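PAN2-PAN3 deadenylation complex catalytic subunit pan2 (PDB 4CZX) probably shortens mRNA poly(A) tails as the exonuclease subunit of the PAN complex, the present chain being its N-terminal WD40 beta-propeller domain. Local coordinates at residues N37-L42 with A96-V101; Y164-T169 with L198-D203; V174-P179 with F229-M234; N196-D199 with F204-T207; I260-A265 with K302-N307. All blocks are in the same frame, centred on the assembly; numbering follows the deposited sequence.

Interaction 1: residues N37-L42 with A96-V101; sequences NQDELL and AARSGV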
# COMPACT_ATOMS: atom_id res chain seq x y z
N ASN A 37 32.00 -16.98 9.84
CA ASN A 37 32.95 -17.63 10.73
C ASN A 37 32.36 -17.95 12.11
O ASN A 37 33.09 -18.32 13.02
CB ASN A 37 34.25 -16.81 10.86
CG ASN A 37 34.01 -15.37 11.23
OD1 ASN A 37 32.99 -15.02 11.81
ND2 ASN A 37 34.97 -14.51 10.89
N GLN A 38 31.05 -17.82 12.26
CA GLN A 38 30.38 -18.32 13.47
C GLN A 38 28.96 -18.77 13.18
O GLN A 38 28.40 -18.48 12.10
CB GLN A 38 30.37 -17.25 14.56
CG GLN A 38 29.62 -15.99 14.17
CD GLN A 38 29.49 -15.01 15.32
OE1 GLN A 38 28.44 -14.95 15.98
NE2 GLN A 38 30.54 -14.24 15.57
N ASP A 39 28.40 -19.50 14.13
CA ASP A 39 26.99 -19.87 14.15
C ASP A 39 26.56 -20.80 13.01
O ASP A 39 25.36 -20.95 12.75
CB ASP A 39 26.12 -18.60 14.13
CG ASP A 39 26.31 -17.77 15.38
OD1 ASP A 39 26.77 -18.34 16.38
OD2 ASP A 39 26.00 -16.56 15.37
N GLU A 40 27.54 -21.42 12.35
CA GLU A 40 27.25 -22.42 11.31
C GLU A 40 26.45 -21.84 10.14
O GLU A 40 25.65 -22.55 9.51
CB GLU A 40 26.50 -23.61 11.92
CG GLU A 40 27.30 -24.33 12.97
CD GLU A 40 28.59 -24.87 12.40
OE1 GLU A 40 28.52 -25.91 11.70
OE2 GLU A 40 29.65 -24.25 12.61
N LEU A 41 26.66 -20.57 9.84
CA LEU A 41 25.86 -19.91 8.81
C LEU A 41 26.53 -19.89 7.44
O LEU A 41 27.75 -19.70 7.33
CB LEU A 41 25.52 -18.48 9.23
CG LEU A 41 24.69 -18.33 10.50
CD1 LEU A 41 24.47 -16.86 10.83
CD2 LEU A 41 23.37 -19.07 10.36
N LEU A 42 25.72 -20.09 6.41
CA LEU A 42 26.11 -19.77 5.04
C LEU A 42 25.25 -18.62 4.54
O LEU A 42 24.01 -18.66 4.64
CB LEU A 42 25.94 -20.99 4.12
CG LEU A 42 26.31 -20.77 2.64
CD1 LEU A 42 27.82 -20.58 2.46
CD2 LEU A 42 25.82 -21.93 1.79
N ALA A 96 24.92 -5.33 9.87
CA ALA A 96 23.79 -5.73 10.70
C ALA A 96 24.20 -6.93 11.52
O ALA A 96 25.10 -7.67 11.14
CB ALA A 96 22.57 -6.06 9.83
N ALA A 97 23.54 -7.12 12.65
CA ALA A 97 23.71 -8.33 13.44
C ALA A 97 23.16 -9.47 12.61
O ALA A 97 22.39 -9.24 11.67
CB ALA A 97 23.00 -8.21 14.79
N ARG A 98 23.53 -10.70 12.96
CA ARG A 98 23.08 -11.86 12.20
C ARG A 98 21.56 -12.07 12.34
O ARG A 98 20.94 -12.74 11.51
CB ARG A 98 23.86 -13.10 12.65
CG ARG A 98 25.33 -13.02 12.23
CD ARG A 98 26.24 -13.99 12.99
NE ARG A 98 27.59 -13.95 12.41
CZ ARG A 98 28.53 -13.09 12.78
NH1 ARG A 98 28.29 -12.21 13.76
NH2 ARG A 98 29.72 -13.11 12.20
N SER A 99 21.00 -11.49 13.41
CA SER A 99 19.56 -11.40 13.63
C SER A 99 18.81 -10.59 12.57
O SER A 99 17.61 -10.78 12.35
CB SER A 99 19.30 -10.75 14.98
OG SER A 99 19.87 -9.46 15.02
N GLY A 100 19.52 -9.65 11.94
CA GLY A 100 18.90 -8.70 11.04
C GLY A 100 18.80 -7.30 11.65
O GLY A 100 18.44 -6.36 10.95
N VAL A 101 19.11 -7.18 12.95
CA VAL A 101 19.12 -5.87 13.62
C VAL A 101 20.19 -4.95 13.04
O VAL A 101 21.38 -5.28 13.07
CB VAL A 101 19.36 -5.99 15.15
CG1 VAL A 101 19.55 -4.61 15.79
CG2 VAL A 101 18.20 -6.73 15.82

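Interaction 2: residues Y164-T169 with L198-D203; sequences YICAAT and LDTSND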
# COMPACT_ATOMS: atom_id res chain seq x y z
N TYR A 164 49.34 -9.52 3.26
CA TYR A 164 49.18 -8.21 2.63
C TYR A 164 47.77 -8.14 2.09
O TYR A 164 47.07 -9.15 2.07
CB TYR A 164 50.18 -8.01 1.47
CG TYR A 164 51.63 -8.26 1.83
CD1 TYR A 164 52.32 -7.39 2.66
CD2 TYR A 164 52.29 -9.38 1.34
CE1 TYR A 164 53.64 -7.63 2.99
CE2 TYR A 164 53.61 -9.62 1.66
CZ TYR A 164 54.28 -8.74 2.49
OH TYR A 164 55.59 -8.98 2.81
N ILE A 165 47.36 -6.97 1.63
CA ILE A 165 46.08 -6.85 0.95
C ILE A 165 46.29 -7.25 -0.51
O ILE A 165 47.01 -6.58 -1.24
CB ILE A 165 45.50 -5.43 1.03
CG1 ILE A 165 45.15 -5.09 2.49
CG2 ILE A 165 44.26 -5.28 0.15
CD1 ILE A 165 44.77 -3.64 2.70
N CYS A 166 45.67 -8.36 -0.91
CA CYS A 166 45.80 -8.83 -2.28
C CYS A 166 44.63 -8.30 -3.08
O CYS A 166 43.46 -8.58 -2.77
CB CYS A 166 45.89 -10.35 -2.34
SG CYS A 166 47.27 -11.01 -1.38
N ALA A 167 44.97 -7.54 -4.11
CA ALA A 167 43.99 -6.71 -4.80
C ALA A 167 43.92 -7.07 -6.28
O ALA A 167 44.83 -6.73 -7.04
CB ALA A 167 44.35 -5.25 -4.62
N ALA A 168 42.85 -7.73 -6.69
CA ALA A 168 42.68 -8.08 -8.10
C ALA A 168 42.03 -6.94 -8.88
O ALA A 168 40.91 -6.53 -8.56
CB ALA A 168 41.87 -9.35 -8.24
N THR A 169 42.73 -6.45 -9.89
CA THR A 169 42.20 -5.42 -10.76
C THR A 169 41.22 -6.02 -11.74
O THR A 169 41.19 -7.24 -11.95
CB THR A 169 43.30 -4.72 -11.57
OG1 THR A 169 43.68 -5.56 -12.66
CG2 THR A 169 44.50 -4.42 -10.70
N LEU A 198 39.72 -14.95 -6.53
CA LEU A 198 40.99 -14.79 -5.84
C LEU A 198 40.84 -15.29 -4.41
O LEU A 198 39.86 -14.99 -3.75
CB LEU A 198 41.46 -13.32 -5.85
CG LEU A 198 42.79 -13.04 -5.12
CD1 LEU A 198 43.57 -11.90 -5.77
CD2 LEU A 198 42.61 -12.76 -3.63
N ASP A 199 41.82 -16.06 -3.94
CA ASP A 199 41.92 -16.37 -2.51
C ASP A 199 43.37 -16.24 -2.11
O ASP A 199 44.26 -16.25 -2.96
CB ASP A 199 41.37 -17.76 -2.18
CG ASP A 199 41.02 -17.91 -0.70
OD1 ASP A 199 40.93 -16.87 -0.02
OD2 ASP A 199 40.82 -19.05 -0.23
N THR A 200 43.61 -16.13 -0.81
CA THR A 200 44.97 -15.99 -0.33
C THR A 200 45.08 -16.48 1.11
O THR A 200 44.13 -16.34 1.89
CB THR A 200 45.47 -14.52 -0.45
OG1 THR A 200 46.76 -14.40 0.16
CG2 THR A 200 44.51 -13.54 0.21
N SER A 201 46.21 -17.10 1.42
CA SER A 201 46.63 -17.44 2.77
C SER A 201 47.82 -16.56 3.08
O SER A 201 48.23 -15.76 2.24
CB SER A 201 46.99 -18.91 2.88
OG SER A 201 48.12 -19.22 2.07
N ASN A 202 48.42 -16.70 4.27
CA ASN A 202 49.57 -15.87 4.58
C ASN A 202 50.75 -16.19 3.65
O ASN A 202 51.65 -15.37 3.49
CB ASN A 202 50.00 -16.03 6.06
CG ASN A 202 49.00 -15.40 7.03
OD1 ASN A 202 48.27 -14.46 6.69
ND2 ASN A 202 48.94 -15.93 8.25
N ASP A 203 50.74 -17.37 3.03
CA ASP A 203 51.87 -17.78 2.19
C ASP A 203 51.61 -17.77 0.67
O ASP A 203 52.57 -17.82 -0.11
CB ASP A 203 52.35 -19.17 2.58
CG ASP A 203 52.92 -19.22 3.98
OD1 ASP A 203 53.33 -18.16 4.50
OD2 ASP A 203 52.95 -20.33 4.55

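Interaction 3: residues V174-P179 with F229-M234; sequences VNILDP and FDLKNM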
# COMPACT_ATOMS: atom_id res chain seq x y z
N VAL A 174 47.21 -8.60 -10.34
CA VAL A 174 47.03 -8.53 -8.90
C VAL A 174 48.02 -7.53 -8.31
O VAL A 174 49.22 -7.66 -8.52
CB VAL A 174 47.23 -9.90 -8.25
CG1 VAL A 174 47.16 -9.78 -6.71
CG2 VAL A 174 46.18 -10.86 -8.75
N ASN A 175 47.51 -6.53 -7.60
CA ASN A 175 48.37 -5.64 -6.83
C ASN A 175 48.51 -6.14 -5.40
O ASN A 175 47.51 -6.44 -4.75
CB ASN A 175 47.83 -4.20 -6.82
CG ASN A 175 47.93 -3.53 -8.17
OD1 ASN A 175 48.73 -3.91 -9.02
ND2 ASN A 175 47.11 -2.51 -8.37
N ILE A 176 49.74 -6.22 -4.91
CA ILE A 176 49.97 -6.57 -3.53
C ILE A 176 50.19 -5.28 -2.75
O ILE A 176 51.20 -4.60 -2.92
CB ILE A 176 51.16 -7.52 -3.39
CG1 ILE A 176 50.95 -8.73 -4.29
CG2 ILE A 176 51.37 -7.95 -1.93
CD1 ILE A 176 52.18 -9.58 -4.45
N LEU A 177 49.23 -4.96 -1.89
CA LEU A 177 49.21 -3.67 -1.20
C LEU A 177 49.69 -3.77 0.24
O LEU A 177 49.30 -4.68 0.97
CB LEU A 177 47.80 -3.08 -1.20
CG LEU A 177 47.02 -2.99 -2.51
CD1 LEU A 177 45.67 -2.35 -2.21
CD2 LEU A 177 47.79 -2.20 -3.54
N ASP A 178 50.53 -2.83 0.64
CA ASP A 178 50.92 -2.72 2.04
C ASP A 178 49.65 -2.48 2.86
O ASP A 178 48.87 -1.57 2.57
CB ASP A 178 51.93 -1.59 2.23
CG ASP A 178 52.44 -1.51 3.66
OD1 ASP A 178 51.68 -1.03 4.53
OD2 ASP A 178 53.59 -1.92 3.89
N PRO A 179 49.42 -3.31 3.88
CA PRO A 179 48.16 -3.21 4.63
C PRO A 179 48.07 -1.98 5.53
O PRO A 179 46.98 -1.62 5.95
CB PRO A 179 48.14 -4.49 5.46
CG PRO A 179 49.58 -4.84 5.64
CD PRO A 179 50.26 -4.43 4.36
N PHE A 229 50.95 -17.52 -6.59
CA PHE A 229 51.98 -16.56 -6.20
C PHE A 229 52.45 -16.82 -4.77
O PHE A 229 51.64 -17.06 -3.88
CB PHE A 229 51.45 -15.13 -6.33
CG PHE A 229 52.50 -14.07 -6.15
CD1 PHE A 229 53.22 -13.61 -7.24
CD2 PHE A 229 52.76 -13.52 -4.90
CE1 PHE A 229 54.19 -12.64 -7.10
CE2 PHE A 229 53.73 -12.55 -4.74
CZ PHE A 229 54.45 -12.11 -5.86
N ASP A 230 53.77 -16.79 -4.58
CA ASP A 230 54.41 -17.02 -3.28
C ASP A 230 54.46 -15.73 -2.49
O ASP A 230 55.24 -14.84 -2.81
CB ASP A 230 55.82 -17.58 -3.50
CG ASP A 230 56.58 -17.86 -2.19
OD1 ASP A 230 56.15 -17.45 -1.09
OD2 ASP A 230 57.65 -18.50 -2.30
N LEU A 231 53.63 -15.62 -1.45
CA LEU A 231 53.53 -14.38 -0.68
C LEU A 231 54.68 -14.21 0.30
O LEU A 231 55.05 -13.09 0.66
CB LEU A 231 52.20 -14.32 0.09
CG LEU A 231 51.10 -13.42 -0.46
CD1 LEU A 231 50.07 -13.11 0.61
CD2 LEU A 231 51.66 -12.14 -1.09
N LYS A 232 55.26 -15.34 0.72
CA LYS A 232 56.35 -15.32 1.68
C LYS A 232 57.60 -14.72 1.04
O LYS A 232 58.23 -13.83 1.60
CB LYS A 232 56.62 -16.74 2.19
CG LYS A 232 57.55 -16.84 3.39
CD LYS A 232 57.90 -18.29 3.69
CE LYS A 232 59.02 -18.41 4.71
NZ LYS A 232 58.62 -17.84 6.03
N ASN A 233 57.93 -15.21 -0.15
CA ASN A 233 59.13 -14.76 -0.85
C ASN A 233 58.84 -13.82 -2.02
O ASN A 233 59.75 -13.49 -2.79
CB ASN A 233 59.93 -15.97 -1.32
CG ASN A 233 60.18 -16.98 -0.21
OD1 ASN A 233 61.01 -16.77 0.67
ND2 ASN A 233 59.43 -18.09 -0.23
N MET A 234 57.58 -13.41 -2.15
CA MET A 234 57.14 -12.43 -3.16
C MET A 234 57.57 -12.74 -4.59
O MET A 234 58.16 -11.89 -5.25
CB MET A 234 57.62 -11.03 -2.78
CG MET A 234 57.00 -10.49 -1.50
SD MET A 234 55.22 -10.19 -1.68
CE MET A 234 55.22 -8.57 -2.43

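Interaction 4: residues N196-D199 with F204-T207; sequences NDLD and FIVT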
# COMPACT_ATOMS: atom_id res chain seq x y z
N ASN A 196 38.37 -14.16 -12.27
CA ASN A 196 37.05 -14.60 -11.86
C ASN A 196 36.99 -14.93 -10.35
O ASN A 196 35.91 -14.98 -9.75
CB ASN A 196 36.63 -15.84 -12.66
CG ASN A 196 35.15 -16.11 -12.55
OD1 ASN A 196 34.34 -15.22 -12.74
ND2 ASN A 196 34.79 -17.34 -12.21
N ASP A 197 38.15 -15.15 -9.75
CA ASP A 197 38.23 -15.51 -8.34
C ASP A 197 39.64 -15.30 -7.81
O ASP A 197 40.63 -15.48 -8.52
CB ASP A 197 37.81 -16.97 -8.13
CG ASP A 197 37.30 -17.25 -6.70
OD1 ASP A 197 37.37 -16.33 -5.86
OD2 ASP A 197 36.82 -18.37 -6.44
N LEU A 198 39.72 -14.95 -6.53
CA LEU A 198 40.99 -14.79 -5.84
C LEU A 198 40.84 -15.29 -4.41
O LEU A 198 39.86 -14.99 -3.75
CB LEU A 198 41.46 -13.32 -5.85
CG LEU A 198 42.79 -13.04 -5.12
CD1 LEU A 198 43.57 -11.90 -5.77
CD2 LEU A 198 42.61 -12.76 -3.63
N ASP A 199 41.82 -16.06 -3.94
CA ASP A 199 41.92 -16.37 -2.51
C ASP A 199 43.37 -16.24 -2.11
O ASP A 199 44.26 -16.25 -2.96
CB ASP A 199 41.37 -17.76 -2.18
CG ASP A 199 41.02 -17.91 -0.70
OD1 ASP A 199 40.93 -16.87 -0.02
OD2 ASP A 199 40.82 -19.05 -0.23
N PHE A 204 50.35 -17.73 0.25
CA PHE A 204 50.03 -17.84 -1.17
C PHE A 204 48.92 -16.92 -1.66
O PHE A 204 48.03 -16.55 -0.90
CB PHE A 204 49.61 -19.27 -1.53
CG PHE A 204 50.64 -20.31 -1.21
CD1 PHE A 204 51.68 -20.58 -2.09
CD2 PHE A 204 50.57 -21.04 -0.03
CE1 PHE A 204 52.64 -21.55 -1.78
CE2 PHE A 204 51.52 -22.01 0.28
CZ PHE A 204 52.55 -22.26 -0.60
N ILE A 205 49.00 -16.56 -2.94
CA ILE A 205 47.82 -16.10 -3.67
C ILE A 205 47.47 -17.12 -4.74
O ILE A 205 48.37 -17.69 -5.38
CB ILE A 205 48.03 -14.74 -4.36
CG1 ILE A 205 48.78 -13.76 -3.46
CG2 ILE A 205 46.68 -14.18 -4.86
CD1 ILE A 205 49.10 -12.45 -4.16
N VAL A 206 46.18 -17.36 -4.94
CA VAL A 206 45.72 -18.20 -6.04
C VAL A 206 44.58 -17.49 -6.78
O VAL A 206 43.72 -16.85 -6.17
CB VAL A 206 45.25 -19.60 -5.55
CG1 VAL A 206 46.44 -20.49 -5.25
CG2 VAL A 206 44.30 -19.47 -4.34
N THR A 207 44.60 -17.57 -8.11
CA THR A 207 43.55 -16.91 -8.89
C THR A 207 43.05 -17.77 -10.02
O THR A 207 43.77 -18.65 -10.52
CB THR A 207 44.02 -15.56 -9.51
OG1 THR A 207 45.08 -15.81 -10.44
CG2 THR A 207 44.47 -14.58 -8.43

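Interaction 5: residues I260-A265 with K302-N307; sequences IVVNQA and KALADN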
# COMPACT_ATOMS: atom_id res chain seq x y z
N ILE A 260 41.67 -25.72 -3.30
CA ILE A 260 40.46 -26.40 -3.72
C ILE A 260 39.96 -25.73 -5.00
O ILE A 260 39.58 -24.57 -4.96
CB ILE A 260 39.37 -26.33 -2.65
CG1 ILE A 260 39.91 -26.91 -1.33
CG2 ILE A 260 38.14 -27.09 -3.09
CD1 ILE A 260 39.03 -26.56 -0.12
N VAL A 261 40.00 -26.45 -6.11
CA VAL A 261 39.75 -25.87 -7.43
C VAL A 261 38.49 -26.42 -8.07
O VAL A 261 38.27 -27.63 -8.09
CB VAL A 261 40.94 -26.13 -8.37
CG1 VAL A 261 40.77 -25.34 -9.66
CG2 VAL A 261 42.24 -25.77 -7.67
N VAL A 262 37.67 -25.53 -8.63
CA VAL A 262 36.35 -25.89 -9.09
C VAL A 262 36.11 -25.41 -10.52
O VAL A 262 36.43 -24.27 -10.85
CB VAL A 262 35.25 -25.29 -8.18
CG1 VAL A 262 33.88 -25.85 -8.54
CG2 VAL A 262 35.57 -25.56 -6.70
N ASN A 263 35.55 -26.27 -11.36
CA ASN A 263 35.17 -25.86 -12.71
C ASN A 263 33.66 -25.63 -12.78
O ASN A 263 32.93 -25.92 -11.83
CB ASN A 263 35.65 -26.89 -13.75
CG ASN A 263 34.60 -27.90 -14.16
OD1 ASN A 263 33.76 -28.34 -13.37
ND2 ASN A 263 34.65 -28.31 -15.43
N GLN A 264 33.19 -25.10 -13.90
CA GLN A 264 31.79 -24.68 -13.99
C GLN A 264 30.80 -25.85 -14.00
O GLN A 264 29.61 -25.65 -13.77
CB GLN A 264 31.60 -23.80 -15.23
CG GLN A 264 32.27 -22.43 -15.07
CD GLN A 264 31.90 -21.46 -16.17
OE1 GLN A 264 31.99 -21.79 -17.35
NE2 GLN A 264 31.49 -20.26 -15.79
N ALA A 265 31.30 -27.05 -14.25
CA ALA A 265 30.45 -28.24 -14.20
C ALA A 265 30.41 -28.86 -12.80
O ALA A 265 29.81 -29.92 -12.59
CB ALA A 265 30.92 -29.27 -15.22
N LYS A 302 31.83 -27.50 1.82
CA LYS A 302 32.04 -26.88 0.51
C LYS A 302 30.70 -26.44 -0.07
O LYS A 302 29.78 -27.24 -0.18
CB LYS A 302 32.72 -27.84 -0.48
CG LYS A 302 34.22 -28.04 -0.27
CD LYS A 302 34.54 -28.94 0.92
CE LYS A 302 36.01 -29.32 0.93
NZ LYS A 302 36.36 -30.24 2.06
N ALA A 303 30.60 -25.17 -0.44
CA ALA A 303 29.34 -24.64 -0.98
C ALA A 303 29.51 -24.18 -2.41
O ALA A 303 30.52 -23.56 -2.74
CB ALA A 303 28.83 -23.50 -0.12
N LEU A 304 28.51 -24.46 -3.24
CA LEU A 304 28.53 -24.11 -4.65
C LEU A 304 27.17 -23.56 -5.06
O LEU A 304 26.14 -24.18 -4.80
CB LEU A 304 28.86 -25.33 -5.52
CG LEU A 304 30.20 -26.06 -5.36
CD1 LEU A 304 30.19 -27.04 -4.19
CD2 LEU A 304 30.53 -26.79 -6.65
N ALA A 305 27.15 -22.39 -5.70
CA ALA A 305 25.89 -21.85 -6.20
C ALA A 305 25.89 -21.91 -7.72
O ALA A 305 26.93 -21.65 -8.34
CB ALA A 305 25.68 -20.41 -5.73
N ASP A 306 24.75 -22.27 -8.31
CA ASP A 306 24.69 -22.41 -9.77
C ASP A 306 23.75 -21.40 -10.41
O ASP A 306 23.03 -20.67 -9.71
CB ASP A 306 24.30 -23.85 -10.18
CG ASP A 306 22.85 -24.22 -9.87
OD1 ASP A 306 21.98 -23.34 -9.66
OD2 ASP A 306 22.56 -25.44 -9.85
N ASN A 307 23.75 -21.35 -11.74
CA ASN A 307 22.98 -20.31 -12.41
C ASN A 307 21.50 -20.67 -12.50
O ASN A 307 20.71 -19.92 -13.07
CB ASN A 307 23.56 -20.03 -13.80
CG ASN A 307 23.31 -21.14 -14.78
OD1 ASN A 307 23.09 -22.28 -14.40
ND2 ASN A 307 23.34 -20.80 -16.06

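Interaction 1: residues N37-L42 with A96-V101
Arg98 lays its guanidinium flat against the side-chain amide of Gln38, and this stack carries the contact. The two planes are 4° apart, with Gln38 CD over the centre of one face, 3.3 Å from Arg98 CZ. Gln38 CG rests on that face as well, 3.4 Å from Arg98 NE. Wedged between its backbone N and carbonyl carbon (chi1 61°), CG starts an extended chain that carries the amide out over the arginine.

The apolar part is smaller: Leu41 CD1 packs on the arginine's aliphatic stem, 4.0 Å from Arg98 CD. Asp39 adds an attraction between charges. Its OD2 lies 4.3 Å from Arg98 NE but well out of the guanidinium plane, and the carboxylate is turned 87° to that plane, so no N-H points at it.

The directed bonds of Arg98 go elsewhere: NE forms a salt bridge with Asp36, NH2 bonds to Val81 O, and NH1 bonds weakly to Asp82 O. Held at all three nitrogens, the buried group is fixed in rotation with one face turned to Gln38. A leucine at Arg98 would probably leave Asp36 without its charged mate and free the Gln38 amide to turn.

Both backbones are sharply folded. Gln38 to Leu41 form a type I' turn, whereas Ala97 to Gly100 form a type I turn, backed by an ST turn in which Ser99 OG accepts from Val101 N. The contact thus joins two neighbouring blades of the beta-propeller, those of the predicted first and second WD repeats.

Interaction 2: residues Y164-T169 with L198-D203
Leu198 opens the contact by reaching across to two residues of the facing strand. Its CD1 methyl meets Ala168 CB at 3.9 Å, while CD2 lies 4.3 Å from Cys166 CB, so the fork of the leucine spans both side chains that the 165-169 strand turns to it. The first torsion places CG opposite the backbone N (chi1 179°), sending the branch out from the strand toward its neighbour.

Asp199 points the other way. Its OD1 receives a weak bond from Thr200 N and a salt bridge from Lys160, and Met251 N bonds to OD2.

Thr200 turns back to the contact and meets the sulfur of Cys166, while Leu198 touches its CB. Cys166 SG lies 3.8 Å from Thr200 OG1 and 4.1 Å from Thr200 CG2, a van der Waals approach to both branches. The hydroxyl has its polar partners elsewhere, in hydrogen bonds with Phe204 O and Ser162 OG, so this buried oxygen is satisfied.

Beyond Thr200 the chain makes no contact with 164-169 but turns. Ser201 OG accepts a weak bond from Asp203 N, and Arg163 fastens this turn, bonding to Asn202 O and forming a salt bridge with Asp203 OD1.

The axes of strands 165-169 and 198-200 run nearly antiparallel, at 167°, but approach no closer than 8.5 Å. That spacing, too wide for backbone pairing, is bridged by side chains, the leucine and threonine of one strand meeting the small cysteine and alanine of the other. Sheet faces meeting in this way, with the innermost strand of one blade packed on the preceding blade, are characteristic of the beta-propeller.

Interaction 3: residues V174-P179 with F229-M234
Ile176, on one blade of the beta-propeller, pushes its delta methyl into a corner formed by Phe229, Leu231 and Met234 of the next blade. CB points toward that blade and branches there. The short branch, CG2, meets Met234 CE at 3.9 Å. The long branch leaves opposite the carbonyl carbon (chi1 -54°) and continues extended through CG1, which brings CD1 to the middle of the cluster.

This terminal methyl does most of the touching. It lies 3.4 Å from Phe229 CE2, a close approach for two carbons, and 3.7 Å from Phe229 CZ, arriving obliquely to the ring. Met234 comes tip to tip with the isoleucine: bends at chi2 and chi3 curl its chain round and leave CE 3.8 Å from Ile176 CD1. Leu231 CD2 is more distant, at 4.3 Å from the same methyl. Tyr164 touches Ile176, Leu231 and Met234, adding to the apolar cluster, and the Phe229 ring also meets that of Trp188.

The turn that presents Leu231 and Met234 is tied together by Asp230. Asn233 N bonds to Asp230 OD1 from above the carboxylate plane, forming an Asx motif. The second carboxylate oxygen binds the side chain of the same asparagine: Asn233 ND2 reaches the syn side of Asp230 OD2 at 2.8 Å, in an almost straight bond of 177°.

Interaction 4: residues N196-D199 with F204-T207
Val206 O is gripped by two groups of the facing strand. Asp199 N donates to it at 3.0 Å, nearly straight at 166° and in the carbonyl plane, while Leu198 CA makes a CA-H...O contact at 3.4 Å. The return bond, Val206 N to Asp199 O, is also 3.0 Å long and straighter still at 175°, with the donor tilted from the plane of the accepting carbonyl. Asp199 and Val206 are thus an antiparallel hydrogen-bonded pair, and Leu198 and Thr207 the adjoining non-hydrogen-bonded one. There a second CA-H...O contact runs from Thr207 CA to Asp197 O, at 3.3 Å.

Side chains pack on both faces of this hairpin. On one, Leu198 CD1 touches two methyls, 3.9 Å from Thr207 CG2 and 4.0 Å from Ile205 CG2. With Thr207 OG1 between the backbone N and the carbonyl carbon (chi1 63°), CG2 is left opposite the carbonyl carbon; OG1 itself bonds to His191 NE2. Replacing Leu198 by a serine would remove the forked branch and probably open a gap between Thr207, Ile205 and the preceding blade. On the other face Asp199 CB packs against Val206 CG2.

Toward the start of the strand the pairing is interrupted by a classic beta bulge, in which Asn196 and Asp197 both face Cys208.

The two buried aspartates turn their carboxylates to partners beyond the hairpin: Asp197 forms a salt bridge with Arg250 and Asp199 one with Lys160. The chemistry is therefore divided, backbone bonds and methyl packing holding the hairpin itself while its acidic groups, their charge probably offset by these bases, tie it to the blades beside it.

Interaction 5: residues I260-A265 with K302-N307
Val262 and Leu304 form the firmer half of this contact between two propeller blades. Val262 CG1 lies 4.0 Å from Leu304 CD2, both residues are buried, and their side chains meet at a slant. The valine offers this methyl because CG1 stands opposite its backbone N (chi1 -171°). Phe293, which lies on the strand beside 302-306, touches Val262, Leu304 and Ile260, so the pair belongs to a larger apolar layer to which Ile268 of the other blade contributes.

The looser half is at Ile260 and Lys302. Here Ile260 CD1 reaches only the end of the lysine's aliphatic stem, 4.2 Å from Lys302 CE. Lys302 is partly exposed, its NZ is bonded to Gly299 O, and CE alone of the stem comes within contact distance of the isoleucine.

The backbones stand well apart, with Val262 CA 9.2 Å from Leu304 CA, a separation of packed sheets and not of paired strands. Cohesion between these two segments therefore rests on burial and dispersion, with a lysine serving as a hydrocarbon at the margin and its amine bonded within its own blade.

Interactions 2, 3 and 4 form one continuous patch where two successive propeller blades meet. The centres of interactions 2 and 3, and of 2 and 4, are about 7 Å apart. Cys166 SG of interaction 2 packs on Ile205 CD1 of interaction 4 at 3.6 Å, and a probable hydrogen bond of 2.8 Å from Ile205 N to Phe229 O joins interaction 4 to interaction 3. Interaction 5 comes within about 6 Å of interaction 4, nearest atoms, without touching it. Interaction 1, centred about 25 Å from interactions 2 and 4, meets interaction 5 through Leu42 CD2 and Ala303 CB. The metal-dependent exonuclease site belongs to another domain of the full-length protein.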